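Local coordinates for protein cortical-lytic enzyme (Bacillus cereus, PDB 4S3J) that hydrolyses partially degraded spore-cortex peptidoglycan during germination, acting as an N-acetylglucosaminidase that recognises muramic acid delta-lactam residues specific to spores, at residues Q322-G326 / W408-F414; G287-P293 / F327-F333; K102-E106 / M397-G403; H267-A271 / Y308-M313. All blocks are in the same frame, centred on the assembly; numbering follows the deposited sequence.

Contact 1: residues Q322-G326 / W408-F414; sequences QNLYG and WKIGLPF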
loop_
_atom_site.group_PDB
_atom_site.type_symbol
_atom_site.label_atom_id
_atom_site.label_comp_id
_atom_site.label_asym_id
_atom_site.label_seq_id
_atom_site.Cartn_x
_atom_site.Cartn_y
_atom_site.Cartn_z
ATOM N N GLN A 322 1.008 2.763 0.396
ATOM C CA GLN A 322 1.115 1.753 1.440
ATOM C C GLN A 322 2.170 0.715 1.097
ATOM O O GLN A 322 2.068 0.040 0.084
ATOM C CB GLN A 322 -0.230 1.068 1.645
ATOM C CG GLN A 322 -0.212 0.000 2.728
ATOM C CD GLN A 322 0.099 0.574 4.109
ATOM O OE1 GLN A 322 -0.500 1.567 4.534
ATOM N NE2 GLN A 322 1.046 -0.048 4.809
ATOM N N ASN A 323 3.147 0.560 1.982
ATOM C CA ASN A 323 4.157 -0.479 1.857
ATOM C C ASN A 323 3.569 -1.841 2.188
ATOM O O ASN A 323 2.759 -1.960 3.123
ATOM C CB ASN A 323 5.330 -0.188 2.800
ATOM C CG ASN A 323 4.878 -0.018 4.235
ATOM O OD1 ASN A 323 4.167 0.951 4.564
ATOM N ND2 ASN A 323 5.225 -0.978 5.094
ATOM N N LEU A 324 3.983 -2.860 1.444
ATOM C CA LEU A 324 3.668 -4.237 1.826
ATOM C C LEU A 324 4.871 -4.896 2.521
ATOM O O LEU A 324 4.728 -5.957 3.158
ATOM C CB LEU A 324 3.233 -5.041 0.594
ATOM C CG LEU A 324 1.864 -4.643 0.012
ATOM C CD1 LEU A 324 1.631 -5.389 -1.305
ATOM C CD2 LEU A 324 0.779 -4.953 0.996
ATOM N N TYR A 325 6.033 -4.254 2.429
ATOM C CA TYR A 325 7.264 -4.778 3.011
ATOM C C TYR A 325 7.495 -4.288 4.435
ATOM O O TYR A 325 7.004 -3.227 4.833
ATOM C CB TYR A 325 8.473 -4.372 2.146
ATOM C CG TYR A 325 8.545 -2.868 1.942
ATOM C CD1 TYR A 325 7.862 -2.249 0.889
ATOM C CD2 TYR A 325 9.276 -2.051 2.810
ATOM C CE1 TYR A 325 7.898 -0.878 0.721
ATOM C CE2 TYR A 325 9.321 -0.666 2.630
ATOM C CZ TYR A 325 8.631 -0.096 1.588
ATOM O OH TYR A 325 8.653 1.255 1.430
ATOM N N GLY A 326 8.261 -5.078 5.193
ATOM C CA GLY A 326 8.876 -4.627 6.422
ATOM C C GLY A 326 10.386 -4.706 6.234
ATOM O O GLY A 326 10.861 -5.008 5.127
ATOM N N TRP A 408 3.016 -0.648 -2.710
ATOM C CA TRP A 408 4.381 -0.969 -3.134
ATOM C C TRP A 408 4.841 -2.188 -2.321
ATOM O O TRP A 408 5.080 -2.052 -1.112
ATOM C CB TRP A 408 5.347 0.193 -2.898
ATOM C CG TRP A 408 6.696 -0.071 -3.528
ATOM C CD1 TRP A 408 7.726 -0.784 -2.997
ATOM C CD2 TRP A 408 7.128 0.348 -4.821
ATOM N NE1 TRP A 408 8.788 -0.823 -3.875
ATOM C CE2 TRP A 408 8.435 -0.143 -5.006
ATOM C CE3 TRP A 408 6.535 1.083 -5.848
ATOM C CZ2 TRP A 408 9.167 0.085 -6.168
ATOM C CZ3 TRP A 408 7.265 1.305 -7.003
ATOM C CH2 TRP A 408 8.561 0.804 -7.152
ATOM N N LYS A 409 4.983 -3.372 -2.913
ATOM C CA LYS A 409 4.819 -3.687 -4.331
ATOM C C LYS A 409 4.442 -5.161 -4.432
ATOM O O LYS A 409 4.547 -5.904 -3.451
ATOM C CB LYS A 409 6.110 -3.420 -5.132
ATOM C CG LYS A 409 7.327 -4.203 -4.617
ATOM C CD LYS A 409 8.540 -4.057 -5.564
ATOM C CE LYS A 409 9.776 -4.704 -4.977
ATOM N NZ LYS A 409 10.929 -4.716 -5.936
ATOM N N ILE A 410 4.028 -5.582 -5.619
ATOM C CA ILE A 410 3.725 -6.979 -5.909
ATOM C C ILE A 410 4.977 -7.829 -5.693
ATOM O O ILE A 410 6.083 -7.416 -6.015
ATOM C CB ILE A 410 3.183 -7.105 -7.357
ATOM C CG1 ILE A 410 1.827 -6.408 -7.464
ATOM C CG2 ILE A 410 3.078 -8.583 -7.798
ATOM C CD1 ILE A 410 1.349 -6.195 -8.887
ATOM N N GLY A 411 4.800 -9.015 -5.103
ATOM C CA GLY A 411 5.897 -9.942 -4.883
ATOM C C GLY A 411 6.286 -10.104 -3.426
ATOM O O GLY A 411 7.355 -10.661 -3.118
ATOM N N LEU A 412 5.416 -9.604 -2.549
ATOM C CA LEU A 412 5.604 -9.642 -1.097
ATOM C C LEU A 412 4.366 -10.254 -0.438
ATOM O O LEU A 412 3.412 -9.528 -0.106
ATOM C CB LEU A 412 5.840 -8.224 -0.583
ATOM C CG LEU A 412 7.172 -7.594 -1.018
ATOM C CD1 LEU A 412 7.074 -6.076 -1.027
ATOM C CD2 LEU A 412 8.278 -8.039 -0.058
ATOM N N PRO A 413 4.327 -11.589 -0.323
ATOM C CA PRO A 413 3.131 -12.305 0.138
ATOM C C PRO A 413 2.547 -11.734 1.435
ATOM O O PRO A 413 3.270 -11.507 2.419
ATOM C CB PRO A 413 3.625 -13.728 0.352
ATOM C CG PRO A 413 4.765 -13.882 -0.614
ATOM C CD PRO A 413 5.393 -12.511 -0.738
ATOM N N PHE A 414 1.224 -11.549 1.411
ATOM C CA PHE A 414 0.462 -10.929 2.485
ATOM C C PHE A 414 -1.021 -11.149 2.158
ATOM O O PHE A 414 -1.758 -10.219 1.807
ATOM C CB PHE A 414 0.843 -9.444 2.596
ATOM C CG PHE A 414 0.233 -8.698 3.760
ATOM C CD1 PHE A 414 -0.611 -9.304 4.687
ATOM C CD2 PHE A 414 0.524 -7.353 3.916
ATOM C CE1 PHE A 414 -1.160 -8.547 5.739
ATOM C CE2 PHE A 414 -0.011 -6.606 4.949
ATOM C CZ PHE A 414 -0.852 -7.198 5.866
HETATM O O HOH W 1 4.090 -8.429 2.496
#
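Leu324, Trp408 and Tyr325 carry most of this buried contact, where strand 318-330 of the family 18 barrel runs parallel to the last barrel strand, 404-408. Both backbone polar atoms of Trp408 bond to strand 318-330: its N donates to Gln322 O (3.0 Å) and its O accepts from Leu324 N (2.9 Å). Just past this bridge Leu324 CD1 lies against Lys409 O of the following loop, while CD2 touches Phe414 CD2 at 3.8 Å. Tyr325 takes CG between its backbone N and carbonyl carbon (chi1 55°), which brings the ring edge to the same Trp408 carbonyl, with CD1 3.4 Å from Trp408 O. The rings meet rim to rim, almost perpendicular, at Tyr325 CE1 and Trp408 CD1 (3.7 Å). Leu412 CD1 reaches Tyr325 CB, and a water lies near both Leu324 O and Leu412 O, with more acceptors around it than protons to give. The peptide from Trp408 to Lys409 is cis, and Lys409 N is buried without a partner. The backbone bonds hold the Trp408 main chain in the barrel wall, and Tyr325 braces part of the indole rim, which also meets Tyr110 and Phe139; this side chain lies about 8 Å from that of Glu220, the probable proton donor.

Contact 2: residues G287-P293 / F327-F333; sequences GWQGGPP and FDWKLPF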
loop_
_atom_site.group_PDB
_atom_site.type_symbol
_atom_site.label_atom_id
_atom_site.label_comp_id
_atom_site.label_asym_id
_atom_site.label_seq_id
_atom_site.Cartn_x
_atom_site.Cartn_y
_atom_site.Cartn_z
ATOM N N GLY A 287 10.618 4.563 8.845
ATOM C CA GLY A 287 11.619 3.511 8.957
ATOM C C GLY A 287 11.980 3.049 7.555
ATOM O O GLY A 287 11.093 2.706 6.763
ATOM N N TRP A 288 13.273 3.057 7.231
ATOM C CA TRP A 288 13.718 2.726 5.882
ATOM C C TRP A 288 15.053 1.963 5.903
ATOM O O TRP A 288 15.714 1.862 6.949
ATOM C CB TRP A 288 13.804 4.006 5.027
ATOM C CG TRP A 288 14.936 4.916 5.369
ATOM C CD1 TRP A 288 15.054 5.699 6.481
ATOM C CD2 TRP A 288 16.123 5.136 4.592
ATOM N NE1 TRP A 288 16.245 6.395 6.445
ATOM C CE2 TRP A 288 16.916 6.064 5.300
ATOM C CE3 TRP A 288 16.583 4.642 3.372
ATOM C CZ2 TRP A 288 18.153 6.503 4.820
ATOM C CZ3 TRP A 288 17.818 5.083 2.899
ATOM C CH2 TRP A 288 18.581 5.998 3.624
ATOM N N GLN A 289 15.413 1.413 4.744
ATOM C CA GLN A 289 16.486 0.439 4.593
ATOM C C GLN A 289 17.823 0.945 5.123
ATOM O O GLN A 289 18.616 0.182 5.652
ATOM C CB GLN A 289 16.591 0.050 3.116
ATOM C CG GLN A 289 17.418 -1.186 2.832
ATOM C CD GLN A 289 17.079 -1.800 1.487
ATOM O OE1 GLN A 289 16.814 -1.078 0.520
ATOM N NE2 GLN A 289 17.067 -3.135 1.416
ATOM N N GLY A 290 18.045 2.250 4.998
ATOM C CA GLY A 290 19.308 2.866 5.382
ATOM C C GLY A 290 19.305 3.589 6.718
ATOM O O GLY A 290 20.294 4.225 7.093
ATOM N N GLY A 291 18.201 3.488 7.457
ATOM C CA GLY A 291 18.073 4.134 8.750
ATOM C C GLY A 291 17.939 3.139 9.899
ATOM O O GLY A 291 18.079 1.941 9.707
ATOM N N PRO A 292 17.713 3.657 11.114
ATOM C CA PRO A 292 17.555 2.772 12.270
ATOM C C PRO A 292 16.167 2.119 12.306
ATOM O O PRO A 292 15.243 2.594 11.659
ATOM C CB PRO A 292 17.753 3.712 13.459
ATOM C CG PRO A 292 17.297 5.034 12.946
ATOM C CD PRO A 292 17.699 5.078 11.498
ATOM N N PRO A 293 16.032 1.040 13.069
ATOM C CA PRO A 293 14.746 0.330 13.083
ATOM C C PRO A 293 13.611 1.131 13.710
ATOM O O PRO A 293 13.761 1.748 14.776
ATOM C CB PRO A 293 15.046 -0.924 13.897
ATOM C CG PRO A 293 16.268 -0.570 14.722
ATOM C CD PRO A 293 17.054 0.374 13.889
ATOM N N PHE A 327 11.140 -4.456 7.309
ATOM C CA PHE A 327 12.601 -4.604 7.280
ATOM C C PHE A 327 13.090 -5.373 8.497
ATOM O O PHE A 327 12.490 -5.302 9.575
ATOM C CB PHE A 327 13.309 -3.251 7.246
ATOM C CG PHE A 327 13.162 -2.511 5.938
ATOM C CD1 PHE A 327 13.762 -2.983 4.785
ATOM C CD2 PHE A 327 12.421 -1.361 5.886
ATOM C CE1 PHE A 327 13.625 -2.292 3.572
ATOM C CE2 PHE A 327 12.271 -0.662 4.693
ATOM C CZ PHE A 327 12.878 -1.140 3.534
ATOM N N ASP A 328 14.184 -6.092 8.285
ATOM C CA ASP A 328 14.921 -6.798 9.319
ATOM C C ASP A 328 16.260 -6.071 9.446
ATOM O O ASP A 328 17.054 -6.077 8.503
ATOM C CB ASP A 328 15.087 -8.272 8.926
ATOM C CG ASP A 328 15.888 -9.080 9.938
ATOM O OD1 ASP A 328 16.730 -8.506 10.663
ATOM O OD2 ASP A 328 15.692 -10.310 9.974
ATOM N N TRP A 329 16.457 -5.371 10.555
ATOM C CA TRP A 329 17.686 -4.646 10.870
ATOM C C TRP A 329 18.573 -5.425 11.834
ATOM O O TRP A 329 18.083 -5.936 12.828
ATOM C CB TRP A 329 17.364 -3.314 11.537
ATOM C CG TRP A 329 16.750 -2.224 10.719
ATOM C CD1 TRP A 329 17.425 -1.236 10.062
ATOM C CD2 TRP A 329 15.348 -1.945 10.537
ATOM N NE1 TRP A 329 16.536 -0.382 9.457
ATOM C CE2 TRP A 329 15.257 -0.784 9.737
ATOM C CE3 TRP A 329 14.165 -2.561 10.967
ATOM C CZ2 TRP A 329 14.039 -0.229 9.351
ATOM C CZ3 TRP A 329 12.943 -1.997 10.579
ATOM C CH2 TRP A 329 12.898 -0.837 9.793
ATOM N N LYS A 330 19.872 -5.471 11.577
ATOM C CA LYS A 330 20.831 -5.959 12.567
ATOM C C LYS A 330 21.210 -4.826 13.501
ATOM O O LYS A 330 21.344 -3.677 13.071
ATOM C CB LYS A 330 22.076 -6.535 11.887
ATOM C CG LYS A 330 21.807 -7.828 11.150
ATOM C CD LYS A 330 23.056 -8.294 10.448
ATOM C CE LYS A 330 22.805 -9.523 9.633
ATOM N NZ LYS A 330 24.041 -9.898 8.888
ATOM N N LEU A 331 21.373 -5.151 14.787
ATOM C CA LEU A 331 21.681 -4.174 15.838
ATOM C C LEU A 331 23.100 -4.392 16.342
ATOM O O LEU A 331 23.612 -5.503 16.280
ATOM C CB LEU A 331 20.676 -4.298 17.000
ATOM C CG LEU A 331 19.206 -4.022 16.677
ATOM C CD1 LEU A 331 18.308 -4.256 17.902
ATOM C CD2 LEU A 331 19.007 -2.624 16.177
ATOM N N PRO A 332 23.746 -3.325 16.845
ATOM C CA PRO A 332 23.220 -1.962 16.944
ATOM C C PRO A 332 23.257 -1.240 15.604
ATOM O O PRO A 332 24.113 -1.557 14.762
ATOM C CB PRO A 332 24.164 -1.304 17.951
ATOM C CG PRO A 332 25.482 -1.996 17.714
ATOM C CD PRO A 332 25.109 -3.433 17.411
ATOM N N PHE A 333 22.363 -0.274 15.412
ATOM C CA PHE A 333 22.400 0.528 14.204
ATOM C C PHE A 333 23.606 1.449 14.257
ATOM O O PHE A 333 23.857 2.116 15.262
ATOM C CB PHE A 333 21.141 1.355 14.026
ATOM C CG PHE A 333 21.234 2.313 12.880
ATOM C CD1 PHE A 333 21.144 1.849 11.578
ATOM C CD2 PHE A 333 21.454 3.662 13.091
ATOM C CE1 PHE A 333 21.246 2.714 10.511
ATOM C CE2 PHE A 333 21.558 4.528 12.024
ATOM C CZ PHE A 333 21.457 4.057 10.738
#
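Trp329 offers a face of its indole to Pro293 and points its indole nitrogen into the type I beta turn formed by Trp288 to Gly291. Strand 318-330 here projects beyond the barrel and pairs antiparallel with strands 341-343 and 379-383, consistent with the insertion found in chitinase-like members of glycosyl hydrolase family 18. Pro293 CA sits 3.5 Å from the centroid of the six-membered ring of Trp329, only 11° off its normal, a CH-pi contact squarely over the face; Phe327 CB packs on the opposite face. Phe327, like Trp329, has CG anti to the carbonyl carbon (chi1 -71° in both), which swings both rings from the strand toward the 287-293 loop. Gln289 N stands over a face of the Phe327 ring, while Gln289 CB rests 3.8 Å from Phe327 CE1; the amide end continues to Ala340 O. Beyond the strand, Phe333 turns a face to Pro292, whose CB lies 4.0 Å from the ring centroid in a second CH-pi contact. Pro293 CG also meets Leu331 CD2 at 3.7 Å. The polar link is modest: Trp329 NE1 divides its proton between two weak bonds, to Gly291 O at 2.8 Å and to Trp288 O at 3.5 Å.

Contact 3: residues K102-E106 / M397-G403; sequences KRSVE and MKEQGIG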
loop_
_atom_site.group_PDB
_atom_site.type_symbol
_atom_site.label_atom_id
_atom_site.label_comp_id
_atom_site.label_asym_id
_atom_site.label_seq_id
_atom_site.Cartn_x
_atom_site.Cartn_y
_atom_site.Cartn_z
ATOM N N LYS A 102 -20.659 -0.748 2.610
ATOM C CA LYS A 102 -19.313 -0.553 2.059
ATOM C C LYS A 102 -19.255 0.624 1.132
ATOM O O LYS A 102 -20.181 0.842 0.356
ATOM C CB LYS A 102 -18.870 -1.793 1.278
ATOM C CG LYS A 102 -18.629 -3.005 2.099
ATOM C CD LYS A 102 -18.582 -4.269 1.250
ATOM C CE LYS A 102 -17.437 -4.365 0.315
ATOM N NZ LYS A 102 -17.386 -5.745 -0.253
ATOM N N ARG A 103 -18.241 1.461 1.324
ATOM C CA ARG A 103 -17.911 2.497 0.340
ATOM C C ARG A 103 -16.952 1.929 -0.699
ATOM O O ARG A 103 -16.334 0.865 -0.496
ATOM C CB ARG A 103 -17.336 3.747 1.012
ATOM C CG ARG A 103 -16.113 3.561 1.877
ATOM C CD ARG A 103 -15.779 4.872 2.574
ATOM N NE ARG A 103 -14.601 5.674 2.209
ATOM C CZ ARG A 103 -13.928 5.704 1.058
ATOM N NH1 ARG A 103 -14.242 4.956 0.008
ATOM N NH2 ARG A 103 -12.899 6.538 0.971
ATOM N N SER A 104 -16.900 2.610 -1.844
ATOM C CA SER A 104 -16.026 2.246 -2.950
ATOM C C SER A 104 -14.613 2.711 -2.667
ATOM O O SER A 104 -14.400 3.662 -1.913
ATOM C CB SER A 104 -16.509 2.865 -4.268
ATOM O OG SER A 104 -17.717 2.265 -4.691
ATOM N N VAL A 105 -13.658 2.035 -3.285
ATOM C CA VAL A 105 -12.249 2.424 -3.202
ATOM C C VAL A 105 -11.585 2.180 -4.555
ATOM O O VAL A 105 -11.988 1.291 -5.308
ATOM C CB VAL A 105 -11.515 1.630 -2.071
ATOM C CG1 VAL A 105 -11.248 0.179 -2.470
ATOM C CG2 VAL A 105 -10.229 2.309 -1.677
ATOM N N GLU A 106 -10.566 2.969 -4.873
ATOM C CA GLU A 106 -9.686 2.649 -5.988
ATOM C C GLU A 106 -8.384 2.132 -5.408
ATOM O O GLU A 106 -7.889 2.671 -4.421
ATOM C CB GLU A 106 -9.453 3.857 -6.903
ATOM C CG GLU A 106 -10.744 4.306 -7.580
ATOM C CD GLU A 106 -10.566 5.247 -8.759
ATOM O OE1 GLU A 106 -9.427 5.552 -9.130
ATOM O OE2 GLU A 106 -11.593 5.655 -9.336
ATOM N N MET A 397 -8.461 5.712 6.029
ATOM C CA MET A 397 -8.941 6.114 4.705
ATOM C C MET A 397 -10.406 6.505 4.791
ATOM O O MET A 397 -10.824 7.513 4.221
ATOM C CB MET A 397 -8.766 4.989 3.690
ATOM C CG MET A 397 -7.302 4.648 3.381
ATOM S SD MET A 397 -7.155 3.118 2.417
ATOM C CE MET A 397 -8.170 3.518 0.986
ATOM N N LYS A 398 -11.171 5.709 5.516
ATOM C CA LYS A 398 -12.594 5.989 5.690
ATOM C C LYS A 398 -12.815 7.317 6.402
ATOM O O LYS A 398 -13.645 8.133 5.966
ATOM C CB LYS A 398 -13.273 4.855 6.478
ATOM C CG LYS A 398 -13.243 3.509 5.765
ATOM C CD LYS A 398 -13.791 2.401 6.632
ATOM C CE LYS A 398 -13.397 1.004 6.101
ATOM N NZ LYS A 398 -14.102 -0.068 6.897
ATOM N N GLU A 399 -12.092 7.529 7.498
ATOM C CA GLU A 399 -12.246 8.745 8.281
ATOM C C GLU A 399 -11.902 9.973 7.454
ATOM O O GLU A 399 -12.593 10.984 7.529
ATOM C CB GLU A 399 -11.365 8.704 9.526
ATOM C CG GLU A 399 -11.749 7.657 10.552
ATOM C CD GLU A 399 -10.682 7.492 11.621
ATOM O OE1 GLU A 399 -9.487 7.672 11.307
ATOM O OE2 GLU A 399 -11.024 7.179 12.775
ATOM N N GLN A 400 -10.831 9.878 6.669
ATOM C CA GLN A 400 -10.326 11.026 5.909
ATOM C C GLN A 400 -11.040 11.208 4.573
ATOM O O GLN A 400 -10.934 12.269 3.951
ATOM C CB GLN A 400 -8.819 10.881 5.682
ATOM C CG GLN A 400 -8.013 10.934 6.958
ATOM C CD GLN A 400 -8.078 12.297 7.619
ATOM O OE1 GLN A 400 -8.094 13.325 6.943
ATOM N NE2 GLN A 400 -8.135 12.311 8.942
ATOM N N GLY A 401 -11.776 10.192 4.133
ATOM C CA GLY A 401 -12.553 10.291 2.912
ATOM C C GLY A 401 -11.734 10.384 1.628
ATOM O O GLY A 401 -12.157 11.016 0.667
ATOM N N ILE A 402 -10.562 9.760 1.587
ATOM C CA ILE A 402 -9.709 9.883 0.405
ATOM C C ILE A 402 -10.065 8.840 -0.667
ATOM O O ILE A 402 -10.889 7.961 -0.447
ATOM C CB ILE A 402 -8.244 9.780 0.776
ATOM C CG1 ILE A 402 -7.978 8.455 1.470
ATOM C CG2 ILE A 402 -7.835 10.931 1.707
ATOM C CD1 ILE A 402 -6.501 8.107 1.467
ATOM N N GLY A 403 -9.477 8.977 -1.848
ATOM C CA GLY A 403 -9.887 8.178 -2.985
ATOM C C GLY A 403 -9.484 6.721 -2.979
ATOM O O GLY A 403 -10.219 5.864 -3.475
HETATM O O HOH W 2 -14.684 7.804 3.555
#
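Val105 and Met397 form the close-packed side of this contact, with Val105 CG2 meeting Met397 CE at 3.6 Å. A bend at the end of the methionine (chi3 57°) turns its methyl toward the valine, and the two side chains cross at about a right angle. Beside them Glu106 N donates to Gly403 O at 3.2 Å in a nearly straight bond (169°), tying the first barrel strand to the turn that follows the helix. The other side is looser and wetter. Arg103 stretches along the helix end; as modelled, NH2 makes a weak bond to Ile402 O and NE reaches a water that also bonds Lys398 O, but NH1 lies implausibly close to Ser104 O, so these details are doubtful. Gly401, with positive phi, ends the helix, and bonds from Ile402 N to Met397 O and from Gly401 N to Lys398 O complete a Schellman motif, though both are weak. Helix 387-400 thereby leads into strand 404-408, which lies parallel to strand 104-111; Met397 and Ile402 rest on strand 318-330, while Val105 packs on Phe425 and bonds to the C-terminal segment beyond it.

Contact 4: residues H267-A271 / Y308-M313; sequences HDYKA and YAKSQM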
loop_
_atom_site.group_PDB
_atom_site.type_symbol
_atom_site.label_atom_id
_atom_site.label_comp_id
_atom_site.label_asym_id
_atom_site.label_seq_id
_atom_site.Cartn_x
_atom_site.Cartn_y
_atom_site.Cartn_z
ATOM N N HIS A 267 7.615 19.344 -6.039
ATOM C CA HIS A 267 6.336 18.636 -5.917
ATOM C C HIS A 267 5.292 19.583 -5.323
ATOM O O HIS A 267 5.099 19.662 -4.109
ATOM C CB HIS A 267 6.476 17.365 -5.077
ATOM C CG HIS A 267 7.059 16.222 -5.833
ATOM N ND1 HIS A 267 7.042 14.914 -5.355
ATOM C CD2 HIS A 267 7.676 16.152 -7.033
ATOM C CE1 HIS A 267 7.613 14.124 -6.222
ATOM N NE2 HIS A 267 8.021 14.843 -7.260
ATOM N N ASP A 268 4.621 20.291 -6.220
ATOM C CA ASP A 268 3.692 21.354 -5.872
ATOM C C ASP A 268 2.303 20.764 -5.673
ATOM O O ASP A 268 1.562 20.546 -6.634
ATOM C CB ASP A 268 3.713 22.406 -6.987
ATOM C CG ASP A 268 2.977 23.700 -6.634
ATOM O OD1 ASP A 268 2.028 23.683 -5.818
ATOM O OD2 ASP A 268 3.381 24.757 -7.200
ATOM N N TYR A 269 1.957 20.485 -4.415
ATOM C CA TYR A 269 0.704 19.818 -4.097
ATOM C C TYR A 269 -0.503 20.561 -4.682
ATOM O O TYR A 269 -1.331 19.965 -5.374
ATOM C CB TYR A 269 0.537 19.694 -2.575
ATOM C CG TYR A 269 1.100 18.429 -1.915
ATOM C CD1 TYR A 269 2.395 17.987 -2.163
ATOM C CD2 TYR A 269 0.337 17.719 -0.997
ATOM C CE1 TYR A 269 2.899 16.849 -1.542
ATOM C CE2 TYR A 269 0.825 16.593 -0.379
ATOM C CZ TYR A 269 2.100 16.160 -0.639
ATOM O OH TYR A 269 2.576 15.034 0.003
ATOM N N LYS A 270 -0.566 21.875 -4.452
ATOM C CA LYS A 270 -1.717 22.671 -4.866
ATOM C C LYS A 270 -1.844 22.699 -6.385
ATOM O O LYS A 270 -2.917 22.478 -6.932
ATOM C CB LYS A 270 -1.577 24.103 -4.353
ATOM C CG LYS A 270 -2.822 24.974 -4.506
ATOM C CD LYS A 270 -2.547 26.376 -3.973
ATOM C CE LYS A 270 -2.458 26.428 -2.462
ATOM N NZ LYS A 270 -2.110 27.798 -1.994
ATOM N N ALA A 271 -0.739 22.972 -7.073
ATOM C CA ALA A 271 -0.773 23.047 -8.525
ATOM C C ALA A 271 -1.105 21.708 -9.171
ATOM O O ALA A 271 -1.920 21.645 -10.083
ATOM C CB ALA A 271 0.561 23.575 -9.061
ATOM N N TYR A 308 -2.657 17.276 5.514
ATOM C CA TYR A 308 -2.025 18.352 4.768
ATOM C C TYR A 308 -2.457 18.260 3.310
ATOM O O TYR A 308 -2.827 19.266 2.715
ATOM C CB TYR A 308 -0.506 18.313 4.864
ATOM C CG TYR A 308 0.102 19.279 3.872
ATOM C CD1 TYR A 308 0.011 20.645 4.066
ATOM C CD2 TYR A 308 0.696 18.823 2.721
ATOM C CE1 TYR A 308 0.541 21.534 3.145
ATOM C CE2 TYR A 308 1.235 19.700 1.783
ATOM C CZ TYR A 308 1.142 21.055 2.005
ATOM O OH TYR A 308 1.670 21.932 1.076
ATOM N N ALA A 309 -2.451 17.054 2.745
ATOM C CA ALA A 309 -2.839 16.883 1.345
ATOM C C ALA A 309 -4.265 17.398 1.075
ATOM O O ALA A 309 -4.504 18.075 0.080
ATOM C CB ALA A 309 -2.716 15.434 0.938
ATOM N N LYS A 310 -5.202 17.079 1.969
ATOM C CA LYS A 310 -6.594 17.530 1.852
ATOM C C LYS A 310 -6.712 19.042 1.887
ATOM O O LYS A 310 -7.657 19.599 1.347
ATOM C CB LYS A 310 -7.435 16.906 2.976
ATOM C CG LYS A 310 -7.737 15.472 2.706
ATOM C CD LYS A 310 -8.533 14.836 3.849
ATOM C CE LYS A 310 -9.771 15.600 4.215
ATOM N NZ LYS A 310 -10.502 14.890 5.309
ATOM N N SER A 311 -5.781 19.709 2.558
ATOM C CA SER A 311 -5.806 21.172 2.595
ATOM C C SER A 311 -5.383 21.781 1.269
ATOM O O SER A 311 -5.658 22.951 1.018
ATOM C CB SER A 311 -4.915 21.696 3.729
ATOM O OG SER A 311 -3.540 21.714 3.383
ATOM N N GLN A 312 -4.747 20.986 0.410
ATOM C CA GLN A 312 -4.180 21.475 -0.845
ATOM C C GLN A 312 -4.952 21.030 -2.078
ATOM O O GLN A 312 -4.753 21.590 -3.152
ATOM C CB GLN A 312 -2.724 21.006 -1.004
ATOM C CG GLN A 312 -1.787 21.408 0.116
ATOM C CD GLN A 312 -1.660 22.913 0.271
ATOM O OE1 GLN A 312 -1.147 23.606 -0.611
ATOM N NE2 GLN A 312 -2.166 23.427 1.381
ATOM N N MET A 313 -5.761 19.982 -1.948
ATOM C CA MET A 313 -6.456 19.387 -3.091
ATOM C C MET A 313 -7.672 18.586 -2.637
ATOM O O MET A 313 -7.787 18.229 -1.455
ATOM C CB MET A 313 -5.511 18.478 -3.885
ATOM C CG MET A 313 -5.272 17.135 -3.183
ATOM S SD MET A 313 -4.003 16.149 -4.013
ATOM C CE MET A 313 -2.515 17.061 -3.587
HETATM O O HOH W 3 3.243 21.530 -1.636
HETATM O O HOH W 4 -5.193 21.653 -5.801
HETATM O O HOH W 5 1.255 23.207 -2.281
#
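Tyr269 is the main bump, pushing its ring into a hollow walled by Tyr308, Ala309, Gln312 and Met313. The contact brings together two helices of the (beta/alpha)8 barrel's outer layer, the start of helix 269-275, with Asp268 as its N-cap, and the end of helix 299-312. Tyr308 CE2 stands over one face of the Tyr269 ring, 3.5 Å from CD2, and the ring planes are inclined at 50°. Ala309 CB closes the hollow at the ring edge, 4.0 Å from Tyr269 CE2. At the base of the side chain, Gln312 CB lies 3.9 Å from Tyr269 CB, while its CG also covers a face of Tyr308, so the glutamine fills the angle between the two tyrosines. Just after the helix, Met313, bent at chi3 (72°), curls its methyl CE against Tyr269 O at 3.6 Å. The Tyr269 OH points inward and bonds to Val252 O; the Tyr308 OH, farther out, bonds to Ser257. No direct hydrogen bond joins the two segments; waters do so instead. The Lys270 side chain is poorly ordered, but its backbone takes part: one water connects Lys270 N with Gln312 OE1, and another Tyr269 N with Tyr308 OH. A third donates to both Lys270 O and Gln312 O, 2.7 Å from each.

Overall arrangement
Contact 1 is the buried core of the set, its centre about 7 Å from the centre of the chain, and relies on direct backbone bonds between barrel strands. Contact 2 uses the same strand, 318-330, farther along; with centres about 17 Å apart, it trades strand pairing for aromatic faces and prolines on the projecting part of the fold. Contacts 2 and 3 lie on opposite sides of the chain's centre. Contacts 2, 3 and 4 are partly buried; contact 3 sets a helix end against a barrel strand, contact 4 a helix start against a helix end, and in contact 4 waters replace direct hydrogen bonds. Contacts 3 and 4 touch through Lys310 NZ and Gln400 O, 3.0 Å apart, probably hydrogen-bonded.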